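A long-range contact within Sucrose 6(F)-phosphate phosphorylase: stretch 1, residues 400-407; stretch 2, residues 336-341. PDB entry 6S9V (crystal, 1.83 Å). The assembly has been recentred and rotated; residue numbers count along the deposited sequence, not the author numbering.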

# COMPACT_ATOMS: atom_id res chain seq x y z
N VAL A 400 -1.47 12.25 -14.93
CA VAL A 400 -0.23 11.95 -15.64
C VAL A 400 0.95 12.30 -14.75
O VAL A 400 0.84 13.05 -13.77
CB VAL A 400 -0.13 12.69 -16.99
CG1 VAL A 400 -1.30 12.33 -17.90
CG2 VAL A 400 -0.07 14.19 -16.77
N ASN A 401 2.12 11.79 -15.14
CA ASN A 401 3.36 12.00 -14.40
C ASN A 401 3.58 13.47 -14.08
O ASN A 401 3.53 14.33 -14.96
CB ASN A 401 4.55 11.48 -15.21
CG ASN A 401 4.57 9.98 -15.29
OD1 ASN A 401 4.15 9.28 -14.37
ND2 ASN A 401 5.07 9.45 -16.42
N ASP A 402 3.89 13.74 -12.81
CA ASP A 402 4.12 15.10 -12.30
C ASP A 402 5.62 15.38 -12.36
O ASP A 402 6.36 15.22 -11.38
CB ASP A 402 3.56 15.23 -10.89
CG ASP A 402 3.58 16.66 -10.36
OD1 ASP A 402 4.22 17.53 -10.97
OD2 ASP A 402 2.94 16.89 -9.31
N PHE A 403 6.07 15.80 -13.54
CA PHE A 403 7.49 16.10 -13.73
C PHE A 403 7.92 17.34 -12.95
O PHE A 403 9.07 17.41 -12.51
CB PHE A 403 7.80 16.29 -15.22
CG PHE A 403 7.62 15.05 -16.04
CD1 PHE A 403 8.34 13.90 -15.73
CD2 PHE A 403 6.74 15.02 -17.10
CE1 PHE A 403 8.17 12.75 -16.48
CE2 PHE A 403 6.58 13.88 -17.86
CZ PHE A 403 7.30 12.74 -17.54
N GLU A 404 7.02 18.31 -12.77
CA GLU A 404 7.40 19.50 -12.00
C GLU A 404 7.80 19.12 -10.59
O GLU A 404 8.83 19.59 -10.08
CB GLU A 404 6.23 20.50 -11.95
CG GLU A 404 6.56 21.73 -11.11
CD GLU A 404 5.42 22.71 -10.99
OE1 GLU A 404 4.25 22.29 -11.08
OE2 GLU A 404 5.70 23.91 -10.78
N ALA A 405 7.01 18.27 -9.94
CA ALA A 405 7.33 17.85 -8.57
C ALA A 405 8.63 17.06 -8.53
O ALA A 405 9.39 17.16 -7.56
CB ALA A 405 6.18 17.03 -8.00
N VAL A 406 8.90 16.28 -9.58
CA VAL A 406 10.16 15.54 -9.64
C VAL A 406 11.33 16.51 -9.79
O VAL A 406 12.33 16.41 -9.07
CB VAL A 406 10.14 14.53 -10.80
CG1 VAL A 406 11.51 13.90 -10.97
CG2 VAL A 406 9.09 13.45 -10.55
N LYS A 407 11.22 17.46 -10.73
CA LYS A 407 12.31 18.40 -10.94
C LYS A 407 12.55 19.27 -9.71
O LYS A 407 13.70 19.54 -9.35
CB LYS A 407 12.02 19.29 -12.15
CG LYS A 407 13.18 20.24 -12.49
CD LYS A 407 12.84 21.25 -13.57
CE LYS A 407 12.57 20.58 -14.91
NZ LYS A 407 12.56 21.56 -16.03
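Stretch 2 336-341: QRGANL

Where two distant segments of a chain pack tightly, a glycine can allow an approach that a side chain would block, and the contact between residues 336-341 and 400-407 of this phosphorylase is a compact example. At least 62 residues separate any two that touch, and the buried area, summed over both sides, is a modest 176 Å².

The backbone sets the arrangement. Stretch 1 begins as an extended loop and turns into a helix at Phe 403. Asp 402 occupies the N-cap position, where its OD1 accepts a hydrogen bond from Ala 405 N at 3.1 Å, satisfying an amide that has no preceding helical carbonyl to pair with. Stretch 2 does the reverse of a helix start: Arg 337 is the first residue to leave helical angles after a helix, Gly 338 follows with a positive phi of 106° and psi of -4°, and by Asn 340 the chain has entered a strand. The two segments advance in the same general sense, since Gly 338 lies nearest Asn 401 (CA to CA, 6.8 Å) and Asn 340 nearest Val 406 (CA to CA, 9.5 Å). The wider second spacing shows that the backbones are closer at the turn than at the strand.

Polar groups approach one another without forming a hydrogen bond across the contact. Asn 401 points its CA-to-CB bond toward stretch 2, and its ND2 comes within 3.1 Å of Arg 337 O, but the angle is poor. Short distance alone, as this pair illustrates, does not make a hydrogen bond. Asn 401 ND2 also lies 3.6 Å from Gly 338 CA, so the amide packs directly against the turn. Arg 337 contributes through its backbone here, while the end of its side chain leads away.

Van der Waals packing supplies the rest. The CA-to-CB bond of Phe 403 points sideways, yet the end of the side chain comes nearer, bringing CE1 to 3.5 Å from Gly 338 O; the carbonyl oxygen sits at the ring edge, near the ring plane. Farther along the helix, Val 406 CG2 makes a looser contact with Asn 340 ND2 at 4.4 Å.

Gly 338 is thus constrained twice. Its backbone angles would jam a CB against the preceding carbonyl oxygen, which alone calls for glycine. An ideally placed CB would also lie 2.6 Å from Asn 401 ND2 and 2.8 Å from Phe 403 CZ, both clashes. The absent side chain lets the turn fit closely against stretch 1.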

# COMPACT_ATOMS: atom_id res chain seq x y z
N GLN A 336 10.37 4.97 -20.84
CA GLN A 336 10.14 5.78 -22.03
C GLN A 336 8.87 6.62 -21.90
O GLN A 336 8.76 7.68 -22.54
CB GLN A 336 10.05 4.93 -23.29
CG GLN A 336 11.37 4.47 -23.84
CD GLN A 336 11.19 3.54 -25.02
OE1 GLN A 336 10.07 3.12 -25.33
NE2 GLN A 336 12.27 3.31 -25.76
N ARG A 337 7.92 6.18 -21.09
CA ARG A 337 6.68 6.89 -20.87
C ARG A 337 6.76 7.82 -19.66
O ARG A 337 5.71 8.25 -19.16
CB ARG A 337 5.52 5.90 -20.71
CG ARG A 337 5.24 5.16 -22.01
CD ARG A 337 4.30 3.98 -21.88
NE ARG A 337 4.22 3.29 -23.16
CZ ARG A 337 3.44 2.25 -23.42
NH1 ARG A 337 2.64 1.75 -22.48
NH2 ARG A 337 3.45 1.71 -24.63
N GLY A 338 7.98 8.14 -19.21
CA GLY A 338 8.22 9.14 -18.19
C GLY A 338 8.60 8.61 -16.82
O GLY A 338 8.91 9.41 -15.93
N ALA A 339 8.60 7.30 -16.63
CA ALA A 339 8.87 6.74 -15.31
C ALA A 339 10.31 6.97 -14.87
O ALA A 339 11.22 7.12 -15.69
CB ALA A 339 8.57 5.25 -15.31
N ASN A 340 10.52 7.01 -13.55
CA ASN A 340 11.83 6.82 -12.94
C ASN A 340 11.75 5.59 -12.04
O ASN A 340 10.68 5.02 -11.81
CB ASN A 340 12.29 8.05 -12.15
CG ASN A 340 11.39 8.37 -10.97
OD1 ASN A 340 11.56 7.82 -9.89
ND2 ASN A 340 10.44 9.27 -11.18
N LEU A 341 12.91 5.14 -11.56
CA LEU A 341 13.00 3.84 -10.91
C LEU A 341 13.56 3.96 -9.51
O LEU A 341 14.49 4.73 -9.26
CB LEU A 341 13.88 2.88 -11.71
CG LEU A 341 13.49 2.68 -13.18
CD1 LEU A 341 14.49 1.74 -13.83
CD2 LEU A 341 12.08 2.16 -13.29